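Bifunctional sugar-1-phosphate nucleotidylyltransferase/acetyltransferase (Sulfolobus tokodaii, PDB 5Z0A) catalyses both transfer of an acetyl group to amino-sugar 1-phosphates and uridylyl or thymidylyl transfer to sugar 1-phosphates, supplying UDP-GlcNAc and UDP-GalNAc. Local coordinates at residues K2-A7 with D91-I96; K267-G272 with E285-G290. The protein carries 1 engineered substitution. All coordinates share one frame; numbering follows the deposited sequence.

Contact 1 (K2-A7 with D91-I96)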
# COMPACT_ATOMS: atom_id res chain seq x y z
N LYS A 2 -22.30 -48.35 16.58
CA LYS A 2 -21.97 -47.10 17.27
C LYS A 2 -20.68 -46.51 16.70
O LYS A 2 -19.74 -47.23 16.38
CB LYS A 2 -21.79 -47.29 18.78
CG LYS A 2 -23.08 -47.33 19.57
CD LYS A 2 -22.83 -47.80 20.99
CE LYS A 2 -24.07 -47.67 21.88
NZ LYS A 2 -24.39 -46.25 22.22
N ALA A 3 -20.60 -45.17 16.64
CA ALA A 3 -19.34 -44.51 16.26
C ALA A 3 -18.94 -43.53 17.34
O ALA A 3 -19.80 -42.86 17.93
CB ALA A 3 -19.52 -43.84 14.90
N PHE A 4 -17.64 -43.46 17.58
CA PHE A 4 -17.04 -42.51 18.45
C PHE A 4 -15.98 -41.67 17.70
O PHE A 4 -15.07 -42.21 17.07
CB PHE A 4 -16.39 -43.25 19.61
CG PHE A 4 -17.38 -44.00 20.46
CD1 PHE A 4 -18.03 -43.36 21.54
CD2 PHE A 4 -17.76 -45.30 20.12
CE1 PHE A 4 -18.98 -44.03 22.32
CE2 PHE A 4 -18.72 -45.96 20.89
CZ PHE A 4 -19.34 -45.31 22.00
N ILE A 5 -16.09 -40.34 17.84
CA ILE A 5 -15.07 -39.39 17.39
C ILE A 5 -14.27 -38.92 18.56
O ILE A 5 -14.82 -38.30 19.50
CB ILE A 5 -15.71 -38.17 16.72
CG1 ILE A 5 -16.54 -38.64 15.50
CG2 ILE A 5 -14.64 -37.17 16.31
CD1 ILE A 5 -17.44 -37.59 14.85
N LEU A 6 -12.97 -39.18 18.52
CA LEU A 6 -12.09 -38.78 19.61
C LEU A 6 -11.54 -37.37 19.40
O LEU A 6 -10.59 -37.17 18.64
CB LEU A 6 -10.93 -39.75 19.66
CG LEU A 6 -11.28 -41.25 19.69
CD1 LEU A 6 -10.00 -42.04 19.92
CD2 LEU A 6 -12.32 -41.57 20.74
N ALA A 7 -12.09 -36.42 20.15
CA ALA A 7 -11.77 -34.99 19.98
C ALA A 7 -11.43 -34.34 21.30
O ALA A 7 -11.97 -33.29 21.63
CB ALA A 7 -12.98 -34.34 19.36
N ASP A 91 -20.39 -54.53 22.26
CA ASP A 91 -19.74 -55.52 21.36
C ASP A 91 -18.60 -54.89 20.53
O ASP A 91 -17.46 -55.29 20.63
CB ASP A 91 -20.77 -56.14 20.37
CG ASP A 91 -21.84 -57.02 21.06
OD1 ASP A 91 -21.51 -57.81 21.99
OD2 ASP A 91 -23.03 -56.93 20.64
N GLU A 92 -18.97 -53.93 19.68
CA GLU A 92 -18.07 -53.36 18.70
C GLU A 92 -18.39 -51.90 18.49
O GLU A 92 -19.52 -51.47 18.72
CB GLU A 92 -18.13 -54.13 17.37
CG GLU A 92 -19.41 -54.89 17.08
CD GLU A 92 -19.39 -55.57 15.71
OE1 GLU A 92 -18.35 -56.17 15.33
OE2 GLU A 92 -20.44 -55.54 15.02
N ALA A 93 -17.38 -51.13 18.05
CA ALA A 93 -17.61 -49.73 17.64
C ALA A 93 -16.67 -49.27 16.54
O ALA A 93 -15.56 -49.80 16.38
CB ALA A 93 -17.52 -48.80 18.85
N LEU A 94 -17.14 -48.30 15.75
CA LEU A 94 -16.25 -47.54 14.84
C LEU A 94 -15.63 -46.38 15.64
O LEU A 94 -16.33 -45.67 16.35
CB LEU A 94 -17.01 -47.00 13.66
CG LEU A 94 -16.17 -46.28 12.59
CD1 LEU A 94 -15.35 -47.25 11.74
CD2 LEU A 94 -17.15 -45.50 11.73
N ILE A 95 -14.31 -46.24 15.58
CA ILE A 95 -13.63 -45.22 16.29
C ILE A 95 -12.84 -44.42 15.27
O ILE A 95 -12.08 -44.98 14.49
CB ILE A 95 -12.68 -45.84 17.30
CG1 ILE A 95 -13.50 -46.64 18.33
CG2 ILE A 95 -11.86 -44.76 18.01
CD1 ILE A 95 -12.64 -47.59 19.13
N ILE A 96 -13.00 -43.10 15.27
CA ILE A 96 -12.15 -42.24 14.42
C ILE A 96 -11.47 -41.11 15.18
O ILE A 96 -12.09 -40.47 16.05
CB ILE A 96 -12.94 -41.69 13.21
CG1 ILE A 96 -14.01 -40.73 13.63
CG2 ILE A 96 -13.62 -42.80 12.40
CD1 ILE A 96 -14.35 -39.81 12.49
O HOH W 1 -22.04 -50.56 18.12
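Strand 2-7 pairs in parallel with strand 92-96 at the centre of the mixed sheet of the nucleotidyltransferase domain, a Rossmann-like GT-A fold. The backbone ladder runs in alternation: Leu94 N gives its hydrogen to Lys2 O, Phe4 N to Leu94 O at 2.8 Å, Ile96 N to Phe4 O, and Leu6 N to Ile96 O at 2.9 Å, the last nearly straight at 171° at the hydrogen. Ala3, Ile5, Leu94 and Ile96 point to one face, where helix 33-43 lays Leu41 and Gln37 over them. There Ile5 and Ile96 lie side by side and point the same way, their CG1 atoms 3.8 Å apart. Ile96 CG1 sits between its own N and carbonyl carbon (chi1 67°), which brings that branch alongside Ile5. Phe4, Ala93 and Ile95 occupy the other face. The Phe4 ring takes Ala93 CB at its edge, in the ring plane, with CE2 3.7 Å from that methyl. Farther along, Leu6 CD1 meets Ile95 CG2 at 3.8 Å as the two side chains cross. Leu6 also lies beside Thr80, which binds N-acetylglucosamine 1-phosphate, and beside the engineered Asn97, whose position is part of the same site, so the C-terminal end of this pair borders the sugar pocket. Strand 49-53 hydrogen-bonds to the other edge of strand 2-7, through Ala3 and Ile5. At the opposite end a water continues the pairing, accepting from Lys2 N at 2.7 Å and donating to Glu92 O.

Contact 2 (K267-G272 with E285-G290)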
# COMPACT_ATOMS: atom_id res chain seq x y z
N LYS A 267 -20.64 -16.69 2.56
CA LYS A 267 -21.86 -15.90 2.66
C LYS A 267 -21.71 -14.52 3.31
O LYS A 267 -21.00 -14.31 4.29
CB LYS A 267 -23.02 -16.65 3.34
CG LYS A 267 -22.81 -17.14 4.76
CD LYS A 267 -24.06 -17.93 5.26
CE LYS A 267 -24.30 -19.32 4.58
NZ LYS A 267 -25.06 -19.41 3.27
N GLY A 268 -22.35 -13.56 2.70
CA GLY A 268 -22.40 -12.19 3.26
C GLY A 268 -21.11 -11.43 3.01
O GLY A 268 -20.92 -10.37 3.59
N SER A 269 -20.19 -11.95 2.20
CA SER A 269 -18.87 -11.32 2.08
C SER A 269 -19.02 -10.06 1.26
O SER A 269 -19.96 -9.95 0.47
CB SER A 269 -17.84 -12.29 1.45
OG SER A 269 -17.49 -13.31 2.42
N GLU A 270 -18.09 -9.14 1.40
CA GLU A 270 -18.10 -7.89 0.67
C GLU A 270 -16.70 -7.70 0.07
O GLU A 270 -15.71 -7.49 0.78
CB GLU A 270 -18.53 -6.76 1.64
CG GLU A 270 -18.70 -5.39 0.98
CD GLU A 270 -19.16 -4.33 1.99
OE1 GLU A 270 -18.43 -3.35 2.20
OE2 GLU A 270 -20.20 -4.52 2.63
N ILE A 271 -16.65 -7.74 -1.25
CA ILE A 271 -15.39 -7.71 -2.00
C ILE A 271 -15.34 -6.55 -2.96
O ILE A 271 -16.29 -6.28 -3.68
CB ILE A 271 -15.25 -8.99 -2.85
CG1 ILE A 271 -15.62 -10.24 -2.03
CG2 ILE A 271 -13.92 -9.10 -3.48
CD1 ILE A 271 -14.69 -10.53 -0.87
N GLY A 272 -14.22 -5.87 -2.95
CA GLY A 272 -13.92 -4.78 -3.87
C GLY A 272 -14.38 -3.42 -3.38
O GLY A 272 -14.70 -3.27 -2.17
N GLU A 285 -16.69 -16.74 5.70
CA GLU A 285 -17.97 -16.20 5.93
C GLU A 285 -17.85 -14.72 6.28
O GLU A 285 -17.05 -14.36 7.15
CB GLU A 285 -18.62 -16.90 7.19
CG GLU A 285 -20.04 -16.42 7.43
CD GLU A 285 -20.76 -17.11 8.61
OE1 GLU A 285 -20.16 -17.76 9.45
OE2 GLU A 285 -21.96 -16.95 8.69
N LYS A 286 -18.76 -13.94 5.76
CA LYS A 286 -18.89 -12.50 6.14
C LYS A 286 -17.54 -11.79 6.17
O LYS A 286 -17.22 -11.06 7.10
CB LYS A 286 -19.58 -12.34 7.49
CG LYS A 286 -21.04 -12.69 7.41
CD LYS A 286 -21.67 -12.68 8.81
CE LYS A 286 -23.20 -12.69 8.67
NZ LYS A 286 -23.87 -13.26 9.87
N ASN A 287 -16.74 -11.99 5.12
CA ASN A 287 -15.45 -11.34 5.07
C ASN A 287 -15.48 -10.06 4.30
O ASN A 287 -16.24 -9.90 3.33
CB ASN A 287 -14.46 -12.25 4.46
CG ASN A 287 -14.25 -13.46 5.32
OD1 ASN A 287 -13.65 -13.38 6.45
ND2 ASN A 287 -14.77 -14.54 4.89
N LYS A 288 -14.65 -9.13 4.69
CA LYS A 288 -14.53 -7.89 4.01
C LYS A 288 -13.16 -7.88 3.36
O LYS A 288 -12.15 -7.98 4.04
CB LYS A 288 -14.71 -6.73 5.02
CG LYS A 288 -14.26 -5.33 4.51
CD LYS A 288 -15.18 -4.76 3.45
CE LYS A 288 -14.97 -3.23 3.21
NZ LYS A 288 -15.78 -2.84 2.02
N ILE A 289 -13.12 -7.73 2.04
CA ILE A 289 -11.85 -7.54 1.30
C ILE A 289 -11.99 -6.32 0.44
O ILE A 289 -12.83 -6.28 -0.48
CB ILE A 289 -11.51 -8.75 0.37
CG1 ILE A 289 -11.40 -10.06 1.15
CG2 ILE A 289 -10.26 -8.49 -0.42
CD1 ILE A 289 -10.28 -10.12 2.18
N GLY A 290 -11.20 -5.31 0.71
CA GLY A 290 -11.44 -3.96 0.17
C GLY A 290 -10.54 -3.59 -0.95
O GLY A 290 -9.88 -4.45 -1.59
O HOH W 2 -15.39 -4.64 -0.10
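Glu270 and Lys288 reach across neighbouring coils of the left-handed parallel beta-helix that forms the hexapeptide-repeat acetyltransferase domain, and their salt bridge joins OE1 to NZ at 2.7 Å. NZ meets the carboxylate on the anti side of OE1, 21° out of its plane. The two side chains cross at an angle: Glu270 runs extended, whereas Lys288 bends at chi2 (71°), which brings its ammonium nearer the coil of Glu270. A water accepts from the same NZ at 2.8 Å and lies 2.6 Å from Gly272 O. With an alanine in place of Lys288, the Glu270 carboxylate would probably lose its partner on the next coil and be freer to turn, and this water would lose a donor. On the other face Ile271 and Ile289 lie side by side, Ile271 CD1 resting 3.8 Å from Ile289 CB, and Leu283 of strand 281-283 packs against both. The backbones hold this register: Glu270 N bonds to Asn287 O, Ile289 N to Glu270 O at 2.9 Å, and Gly272 N to Ile289 O. Farther out, strand 270-271 is bonded through Ile271 to the preceding coil at Glu252 and Lys254, and Ile289 rests on Ile306 of the following one. Where the coils turn, Lys286 N reaches Lys267 O, its donor tilted 20° from the carbonyl plane. Ser269 OG stands in for a backbone acceptor: bonded also to Gly266 O, it receives Asn287 N at 3.1 Å.

How the contacts relate
From the N terminus, strand 2-7 enters the central sheet almost at once, and contact 1 is completed only when the chain returns at segment 91-96, 83 residues later, having built helices and the strands 49-53 and 69-72 on the far side of 2-7. The chain then finishes the nucleotidyltransferase domain before entering the beta-helix. Contact 2 there closes a far shorter loop: 12 residues separate its segments, one circuit of the coil through strands 276-277 and 281-283. The loops follow one another in series, neither nesting nor crossing. Their centres lie 38 Å apart on opposite sides of the chain's centre, contact 1 joining two adjacent central strands of the nucleotidyltransferase sheet and contact 2 stacking successive coils.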